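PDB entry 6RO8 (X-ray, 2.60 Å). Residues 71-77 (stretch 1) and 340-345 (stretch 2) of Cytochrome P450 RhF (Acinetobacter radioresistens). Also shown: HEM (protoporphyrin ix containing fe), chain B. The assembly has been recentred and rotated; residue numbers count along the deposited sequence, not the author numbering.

Stretch 1, residues 71-77: DVKAIFR
Stretch 2, residues 340-345: KLFLVS

Residues 71-77 form part of a helix that begins earlier in the chain, with phi near -60° and psi mostly between -37° and -50°, relaxing to -71/-21 at Arg-77. Its i-to-i+4 ladder runs Ile-75 N to Asp-71 O (3.0 Å), Phe-76 N to Val-72 O (3.0 Å) and Arg-77 N to Lys-73 O (2.9 Å). Residues 340-343 are an extended strand, phi/psi -100/137 at Lys-340, -120/134 at Leu-341, -96/117 at Phe-342 and -91/99 at Leu-343; Val-344 (-86/87) then takes the N-cap position of a helix that Ser-345 enters. Helix and strand axes approach to 9.4 Å, with 125° between their N-to-C directions. The register is set by Val-72 and Leu-343, whose CA atoms lie 5.6 Å apart.

No hydrogen bond crosses the contact; apolar packing joins the stretches, burying 293 Å² in total. Strand alternation sends Leu-341 and Leu-343 toward the helix, while Phe-342 makes no contact with it. On the helix, Val-72 and Ile-75, three residues apart, both point toward the strand.

Leu-343 (chi1 -77°, m; chi2 55°, p) is the hub. Its CB meets CG1 of Val-72 (chi1 t) at 3.9 Å, and its CD1 meets CG2 of Ile-75 at 3.8 Å. Ile-75 has chi1 m and chi2 at 141°, between wells; the same CG2 also reaches CD1 of Leu-341 (m, t) at 4.2 Å, so one methyl touches both leucines.

The CA-to-CB bond of Phe-76 points sideways to the strand, but chi1 of -92°, between wells, and chi2 of -55° bring its ring nearer. Leu-343 CD2 sits over one face, 3.6 Å from the ring centroid and 7° off the normal, a CH-pi contact that sets a polarizable methyl against the pi cloud. The ring also approaches the heme: Phe-76 CE1 lies 3.2 Å from HEM O2A, a propionate oxygen.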

# COMPACT_ATOMS: atom_id res chain seq x y z
N ASP A 71 8.73 -10.59 -15.28
CA ASP A 71 7.38 -10.44 -15.82
C ASP A 71 6.66 -9.26 -15.18
O ASP A 71 6.08 -8.42 -15.88
CB ASP A 71 6.55 -11.71 -15.61
CG ASP A 71 7.15 -12.94 -16.25
OD1 ASP A 71 7.77 -12.82 -17.33
OD2 ASP A 71 6.97 -14.04 -15.67
N VAL A 72 6.67 -9.20 -13.83
CA VAL A 72 5.98 -8.12 -13.13
C VAL A 72 6.53 -6.76 -13.55
O VAL A 72 5.78 -5.83 -13.84
CB VAL A 72 6.07 -8.33 -11.60
CG1 VAL A 72 5.57 -7.07 -10.82
CG2 VAL A 72 5.29 -9.60 -11.19
N LYS A 73 7.86 -6.65 -13.64
CA LYS A 73 8.45 -5.40 -14.10
C LYS A 73 8.02 -5.09 -15.53
O LYS A 73 7.66 -3.95 -15.85
CB LYS A 73 9.97 -5.46 -14.00
CG LYS A 73 10.63 -4.11 -14.14
CD LYS A 73 11.99 -4.06 -13.47
CE LYS A 73 13.10 -3.90 -14.50
NZ LYS A 73 14.36 -3.43 -13.87
N ALA A 74 8.03 -6.10 -16.40
CA ALA A 74 7.69 -5.87 -17.80
C ALA A 74 6.28 -5.30 -17.93
O ALA A 74 6.06 -4.32 -18.65
CB ALA A 74 7.83 -7.17 -18.58
N ILE A 75 5.32 -5.88 -17.19
CA ILE A 75 3.95 -5.38 -17.24
C ILE A 75 3.85 -3.95 -16.68
O ILE A 75 3.14 -3.10 -17.25
CB ILE A 75 3.02 -6.39 -16.52
CG1 ILE A 75 2.97 -7.69 -17.32
CG2 ILE A 75 1.61 -5.84 -16.35
CD1 ILE A 75 2.95 -8.96 -16.48
N PHE A 76 4.58 -3.65 -15.60
CA PHE A 76 4.60 -2.29 -15.08
C PHE A 76 5.11 -1.30 -16.12
O PHE A 76 4.63 -0.17 -16.21
CB PHE A 76 5.48 -2.21 -13.84
CG PHE A 76 4.76 -2.41 -12.56
CD1 PHE A 76 3.66 -1.63 -12.23
CD2 PHE A 76 5.20 -3.36 -11.64
CE1 PHE A 76 2.99 -1.81 -11.02
CE2 PHE A 76 4.55 -3.53 -10.42
CZ PHE A 76 3.44 -2.76 -10.12
N ARG A 77 6.09 -1.73 -16.93
CA ARG A 77 6.79 -0.83 -17.84
C ARG A 77 5.93 -0.39 -19.02
O ARG A 77 6.21 0.65 -19.62
CB ARG A 77 8.06 -1.53 -18.33
CG ARG A 77 8.98 -0.67 -19.19
CD ARG A 77 10.42 -1.18 -19.20
NE ARG A 77 10.50 -2.63 -19.04
CZ ARG A 77 11.59 -3.27 -18.61
NH1 ARG A 77 12.69 -2.59 -18.30
NH2 ARG A 77 11.58 -4.60 -18.50
N LYS A 340 -7.69 -9.57 -16.65
CA LYS A 340 -7.21 -8.91 -15.45
C LYS A 340 -6.00 -9.65 -14.90
O LYS A 340 -6.00 -10.88 -14.85
CB LYS A 340 -8.32 -8.81 -14.41
CG LYS A 340 -9.50 -7.98 -14.91
CD LYS A 340 -10.65 -7.97 -13.94
CE LYS A 340 -11.94 -7.55 -14.63
NZ LYS A 340 -12.06 -6.09 -14.77
N LEU A 341 -4.99 -8.90 -14.48
CA LEU A 341 -3.72 -9.44 -14.01
C LEU A 341 -3.46 -9.02 -12.57
O LEU A 341 -3.62 -7.84 -12.23
CB LEU A 341 -2.56 -8.97 -14.90
CG LEU A 341 -2.80 -8.93 -16.42
CD1 LEU A 341 -1.50 -8.56 -17.13
CD2 LEU A 341 -3.27 -10.28 -16.90
N PHE A 342 -3.05 -9.98 -11.75
CA PHE A 342 -2.43 -9.69 -10.45
C PHE A 342 -0.92 -9.71 -10.61
O PHE A 342 -0.34 -10.74 -10.99
CB PHE A 342 -2.86 -10.71 -9.39
CG PHE A 342 -3.97 -10.22 -8.52
CD1 PHE A 342 -3.80 -9.08 -7.75
CD2 PHE A 342 -5.19 -10.87 -8.50
CE1 PHE A 342 -4.84 -8.61 -6.96
CE2 PHE A 342 -6.22 -10.40 -7.73
CZ PHE A 342 -6.05 -9.27 -6.95
N LEU A 343 -0.29 -8.57 -10.38
CA LEU A 343 1.16 -8.48 -10.35
C LEU A 343 1.59 -8.70 -8.90
O LEU A 343 1.52 -7.78 -8.09
CB LEU A 343 1.63 -7.10 -10.83
CG LEU A 343 1.64 -6.79 -12.33
CD1 LEU A 343 0.29 -7.03 -12.99
CD2 LEU A 343 2.13 -5.36 -12.58
N VAL A 344 2.03 -9.92 -8.56
CA VAL A 344 2.28 -10.24 -7.14
C VAL A 344 3.70 -9.79 -6.80
O VAL A 344 4.66 -10.56 -6.84
CB VAL A 344 2.05 -11.71 -6.83
CG1 VAL A 344 2.21 -11.94 -5.34
CG2 VAL A 344 0.68 -12.10 -7.26
N SER A 345 3.82 -8.52 -6.40
CA SER A 345 5.13 -7.92 -6.16
C SER A 345 5.87 -8.56 -4.98
O SER A 345 7.10 -8.62 -5.00
CB SER A 345 4.99 -6.42 -5.95
OG SER A 345 3.84 -6.13 -5.19
CHA HEM B . 1.35 4.69 -6.42
CHB HEM B . 2.83 1.66 -2.91
CHC HEM B . 2.95 5.30 0.33
CHD HEM B . 1.02 8.18 -3.08
C1A HEM B . 1.72 3.54 -5.76
C2A HEM B . 1.79 2.20 -6.31
C3A HEM B . 2.19 1.37 -5.35
C4A HEM B . 2.40 2.14 -4.14
CMA HEM B . 2.39 -0.15 -5.53
CAA HEM B . 1.46 1.79 -7.77
CBA HEM B . 2.78 1.69 -8.50
CGA HEM B . 2.58 1.38 -9.96
O1A HEM B . 1.42 1.21 -10.39
O2A HEM B . 3.60 1.32 -10.69
C1B HEM B . 3.08 2.38 -1.77
C2B HEM B . 3.74 1.89 -0.58
C3B HEM B . 3.76 2.89 0.33
C4B HEM B . 3.12 4.06 -0.27
CMB HEM B . 4.28 0.44 -0.45
CAB HEM B . 4.36 2.93 1.75
CBB HEM B . 5.15 2.00 2.28
C1C HEM B . 2.44 6.41 -0.31
C2C HEM B . 2.23 7.74 0.25
C3C HEM B . 1.70 8.51 -0.72
C4C HEM B . 1.56 7.71 -1.91
CMC HEM B . 2.58 8.12 1.70
CAC HEM B . 1.26 10.00 -0.73
CBC HEM B . 1.34 10.78 0.35
C1D HEM B . 0.92 7.50 -4.27
C2D HEM B . 0.38 8.03 -5.50
C3D HEM B . 0.47 7.08 -6.42
C4D HEM B . 1.08 5.90 -5.81
CMD HEM B . -0.21 9.44 -5.72
CAD HEM B . -0.02 7.23 -7.88
CBD HEM B . 1.05 7.82 -8.79
CGD HEM B . 0.69 7.52 -10.23
O1D HEM B . -0.36 6.89 -10.46
O2D HEM B . 1.46 7.89 -11.15
NA HEM B . 2.08 3.46 -4.43
NB HEM B . 2.72 3.71 -1.54
NC HEM B . 2.01 6.44 -1.62
ND HEM B . 1.34 6.20 -4.50
FE HEM B . 2.04 4.98 -3.00
O HOH W 1 -0.16 4.44 -2.61